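Local coordinates for protein Cg6181-pa, isoform A (Drosophila melanogaster, PDB 2VXG) that seems to take part in mRNA decapping during mRNA degradation and is required for silencing a subset of miRNA targets, at residues T102-N107 and R125-A130. Residues are numbered along the deposited sequence; the frame is centred on the assembly and turned at random.
Sequences TELYRN and RLLMKA
Tyr105 and Met128 meet where two helices of the C-terminal domain of Ge-1 lie side by side, and they illustrate how an aromatic ring can serve a helix-helix contact through both its face and its rim. The apolar and sulfur contacts come from above the ring. Met128 CG lies over the face, while Met128 CB comes in above the rim, 3.6 Å from Tyr105 CE1. Met128 SD stands farther out, 5.2 Å from the ring centroid and 17° off its normal, a rather distant Met-aromatic contact. With CG of Tyr105 anti to its own N (chi1 -163°), the ring reaches across to helix 121-134, and the two side chains cross at about a right angle.

The rim meets the backbone instead. Met128 O lies in the ring plane, 3.3 Å from Tyr105 CE1, so the slightly positive C-H edge faces a carbonyl oxygen. With a leucine in place of Tyr105, the carbonyl would probably lose this edge and the methionine sulfur its aromatic face.

A looser apolar touch adds to this: methyl CD1 of Leu104 approaches CD2 of Leu127 at 4.4 Å.

Helices 91-114 and 121-134 are joined by a short connection in this all-helical domain. Tyr105 also packs on Ile131 and makes a cation-pi contact with Arg135, while Met128 leans on Cys108 and Ile112. On the leucine side, Leu104 reaches Ile61 and Ser65 of helix 54-66, and Leu127 touches Gln76, Asn80 and Leu83 of helix 73-85, linking the helix pair to both neighbours.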
ATOM      1  N   THR A 102      -6.827  -9.470   6.558  1.00 19.70           N
ATOM      2  CA  THR A 102      -8.194  -9.538   7.069  1.00 20.11           C
ATOM      3  C   THR A 102      -8.814  -8.122   7.163  1.00 19.88           C
ATOM      4  O   THR A 102      -9.989  -7.907   6.827  1.00 19.46           O
ATOM      5  CB  THR A 102      -8.189 -10.228   8.454  1.00 21.20           C
ATOM      6  OG1 THR A 102      -7.795 -11.596   8.292  1.00 22.71           O
ATOM      7  CG2 THR A 102      -9.537 -10.166   9.111  1.00 21.65           C
ATOM      8  N   GLU A 103      -8.016  -7.167   7.641  1.00 20.55           N
ATOM      9  CA  GLU A 103      -8.455  -5.780   7.719  1.00 19.75           C
ATOM     10  C   GLU A 103      -8.529  -5.108   6.337  1.00 19.01           C
ATOM     11  O   GLU A 103      -9.447  -4.333   6.086  1.00 18.78           O
ATOM     12  CB  GLU A 103      -7.519  -4.983   8.639  1.00 20.87           C
ATOM     13  CG  GLU A 103      -8.049  -3.617   9.089  1.00 22.61           C
ATOM     14  CD  GLU A 103      -9.406  -3.645   9.865  1.00 26.92           C
ATOM     15  OE1 GLU A 103      -9.865  -4.714  10.285  1.00 30.18           O
ATOM     16  OE2 GLU A 103     -10.010  -2.559  10.073  1.00 27.79           O
ATOM     17  N   LEU A 104      -7.574  -5.410   5.456  1.00 18.22           N
ATOM     18  CA  LEU A 104      -7.617  -4.966   4.070  1.00 17.78           C
ATOM     19  C   LEU A 104      -8.919  -5.447   3.423  1.00 18.05           C
ATOM     20  O   LEU A 104      -9.635  -4.675   2.798  1.00 15.49           O
ATOM     21  CB  LEU A 104      -6.397  -5.497   3.287  1.00 18.29           C
ATOM     22  CG  LEU A 104      -6.496  -5.352   1.760  1.00 18.17           C
ATOM     23  CD1 LEU A 104      -6.534  -3.889   1.321  1.00 20.11           C
ATOM     24  CD2 LEU A 104      -5.380  -6.103   1.043  1.00 17.51           C
ATOM     25  N   TYR A 105      -9.219  -6.734   3.607  1.00 18.27           N
ATOM     26  CA  TYR A 105     -10.451  -7.318   3.105  1.00 18.11           C
ATOM     27  C   TYR A 105     -11.707  -6.597   3.579  1.00 18.33           C
ATOM     28  O   TYR A 105     -12.581  -6.287   2.777  1.00 16.49           O
ATOM     29  CB  TYR A 105     -10.545  -8.792   3.517  1.00 18.82           C
ATOM     30  CG  TYR A 105     -11.576  -9.522   2.694  1.00 19.65           C
ATOM     31  CD1 TYR A 105     -11.213 -10.179   1.534  1.00 20.15           C
ATOM     32  CD2 TYR A 105     -12.914  -9.537   3.076  1.00 21.16           C
ATOM     33  CE1 TYR A 105     -12.116 -10.826   0.787  1.00 19.49           C
ATOM     34  CE2 TYR A 105     -13.849 -10.183   2.322  1.00 21.50           C
ATOM     35  CZ  TYR A 105     -13.439 -10.826   1.163  1.00 20.02           C
ATOM     36  OH  TYR A 105     -14.345 -11.478   0.396  1.00 21.18           O
ATOM     37  N   ARG A 106     -11.747  -6.335   4.891  1.00 18.34           N
ATOM     38  CA  ARG A 106     -12.869  -5.692   5.574  1.00 18.59           C
ATOM     39  C   ARG A 106     -13.045  -4.274   5.039  1.00 17.72           C
ATOM     40  O   ARG A 106     -14.146  -3.856   4.731  1.00 16.13           O
ATOM     41  CB  ARG A 106     -12.648  -5.733   7.125  1.00 18.92           C
ATOM     42  CG  ARG A 106     -13.799  -5.193   8.053  1.00 20.76           C
ATOM     43  CD  ARG A 106     -13.727  -5.861   9.491  1.00 22.84           C
ATOM     44  NE  ARG A 106     -14.592  -5.286  10.535  1.00 29.05           N
ATOM     45  CZ  ARG A 106     -15.766  -5.771  10.987  1.00 30.03           C
ATOM     46  NH1 ARG A 106     -16.340  -6.854  10.471  1.00 30.51           N
ATOM     47  NH2 ARG A 106     -16.403  -5.126  11.954  1.00 30.89           N
ATOM     48  N   ASN A 107     -11.938  -3.540   4.895  1.00 16.60           N
ATOM     49  CA  ASN A 107     -11.987  -2.227   4.280  1.00 17.15           C
ATOM     50  C   ASN A 107     -12.434  -2.204   2.829  1.00 16.43           C
ATOM     51  O   ASN A 107     -13.151  -1.273   2.413  1.00 15.39           O
ATOM     52  CB  ASN A 107     -10.626  -1.514   4.408  1.00 16.15           C
ATOM     53  CG  ASN A 107     -10.381  -1.002   5.809  1.00 18.12           C
ATOM     54  OD1 ASN A 107      -9.326  -1.225   6.401  1.00 24.72           O
ATOM     55  ND2 ASN A 107     -11.350  -0.333   6.350  1.00 15.31           N
ATOM     56  N   ARG A 125     -12.881  -5.655  -6.161  1.00 16.19           N
ATOM     57  CA  ARG A 125     -13.507  -6.960  -6.057  1.00 17.41           C
ATOM     58  C   ARG A 125     -12.533  -8.083  -6.451  1.00 16.55           C
ATOM     59  O   ARG A 125     -12.480  -9.113  -5.796  1.00 16.32           O
ATOM     60  CB  ARG A 125     -14.799  -7.034  -6.870  1.00 18.03           C
ATOM     61  CG  ARG A 125     -15.947  -6.140  -6.331  1.00 18.57           C
ATOM     62  CD  ARG A 125     -17.135  -6.237  -7.323  1.00 22.26           C
ATOM     63  NE  ARG A 125     -17.798  -7.525  -7.192  1.00 26.41           N
ATOM     64  CZ  ARG A 125     -18.351  -8.224  -8.184  1.00 31.03           C
ATOM     65  NH1 ARG A 125     -18.348  -7.775  -9.433  1.00 31.27           N
ATOM     66  NH2 ARG A 125     -18.906  -9.406  -7.918  1.00 31.03           N
ATOM     67  N   LEU A 126     -11.720  -7.837  -7.465  1.00 15.38           N
ATOM     68  CA  LEU A 126     -10.733  -8.811  -7.865  1.00 16.02           C
ATOM     69  C   LEU A 126      -9.667  -8.943  -6.778  1.00 15.33           C
ATOM     70  O   LEU A 126      -9.173 -10.044  -6.508  1.00 16.81           O
ATOM     71  CB  LEU A 126     -10.039  -8.368  -9.171  1.00 16.44           C
ATOM     72  CG  LEU A 126      -8.952  -9.330  -9.659  1.00 15.90           C
ATOM     73  CD1 LEU A 126      -9.581 -10.645 -10.026  1.00 18.92           C
ATOM     74  CD2 LEU A 126      -8.218  -8.704 -10.837  1.00 18.54           C
ATOM     75  N   LEU A 127      -9.251  -7.819  -6.210  1.00 14.42           N
ATOM     76  CA  LEU A 127      -8.306  -7.853  -5.128  1.00 14.60           C
ATOM     77  C   LEU A 127      -8.784  -8.712  -3.949  1.00 15.35           C
ATOM     78  O   LEU A 127      -7.969  -9.437  -3.380  1.00 15.50           O
ATOM     79  CB  LEU A 127      -7.864  -6.441  -4.721  1.00 14.59           C
ATOM     80  CG  LEU A 127      -6.780  -6.293  -3.625  1.00 13.66           C
ATOM     81  CD1 LEU A 127      -5.332  -6.429  -4.103  1.00 15.96           C
ATOM     82  CD2 LEU A 127      -6.939  -4.937  -2.885  1.00 14.65           C
ATOM     83  N   MET A 128     -10.079  -8.629  -3.606  1.00 15.90           N
ATOM     84  CA  MET A 128     -10.693  -9.390  -2.525  1.00 17.08           C
ATOM     85  C   MET A 128     -10.635 -10.909  -2.797  1.00 17.44           C
ATOM     86  O   MET A 128     -10.333 -11.699  -1.902  1.00 16.87           O
ATOM     87  CB  MET A 128     -12.131  -8.905  -2.315  1.00 17.15           C
ATOM     88  CG  MET A 128     -12.235  -7.498  -1.751  1.00 18.48           C
ATOM     89  SD  MET A 128     -13.883  -6.797  -1.815  1.00 19.77           S
ATOM     90  CE  MET A 128     -13.821  -5.646  -3.172  1.00 24.40           C
ATOM     91  N   LYS A 129     -10.804 -11.306  -4.055  1.00 18.39           N
ATOM     92  CA  LYS A 129     -10.535 -12.729  -4.452  1.00 18.80           C
ATOM     93  C   LYS A 129      -9.072 -13.159  -4.287  1.00 19.25           C
ATOM     94  O   LYS A 129      -8.775 -14.265  -3.806  1.00 20.41           O
ATOM     95  CB  LYS A 129     -10.930 -12.994  -5.898  1.00 19.67           C
ATOM     96  CG  LYS A 129     -12.371 -12.967  -6.174  1.00 20.27           C
ATOM     97  CD  LYS A 129     -13.146 -14.150  -5.580  1.00 23.56           C
ATOM     98  CE  LYS A 129     -14.641 -13.828  -5.573  1.00 23.13           C
ATOM     99  NZ  LYS A 129     -15.481 -15.014  -5.293  1.00 21.20           N
ATOM    100  N   ALA A 130      -8.154 -12.299  -4.704  1.00 18.43           N
ATOM    101  CA  ALA A 130      -6.738 -12.577  -4.575  1.00 19.44           C
ATOM    102  C   ALA A 130      -6.341 -12.738  -3.115  1.00 20.18           C
ATOM    103  O   ALA A 130      -5.508 -13.582  -2.795  1.00 19.18           O
ATOM    104  CB  ALA A 130      -5.926 -11.458  -5.184  1.00 18.80           C
TER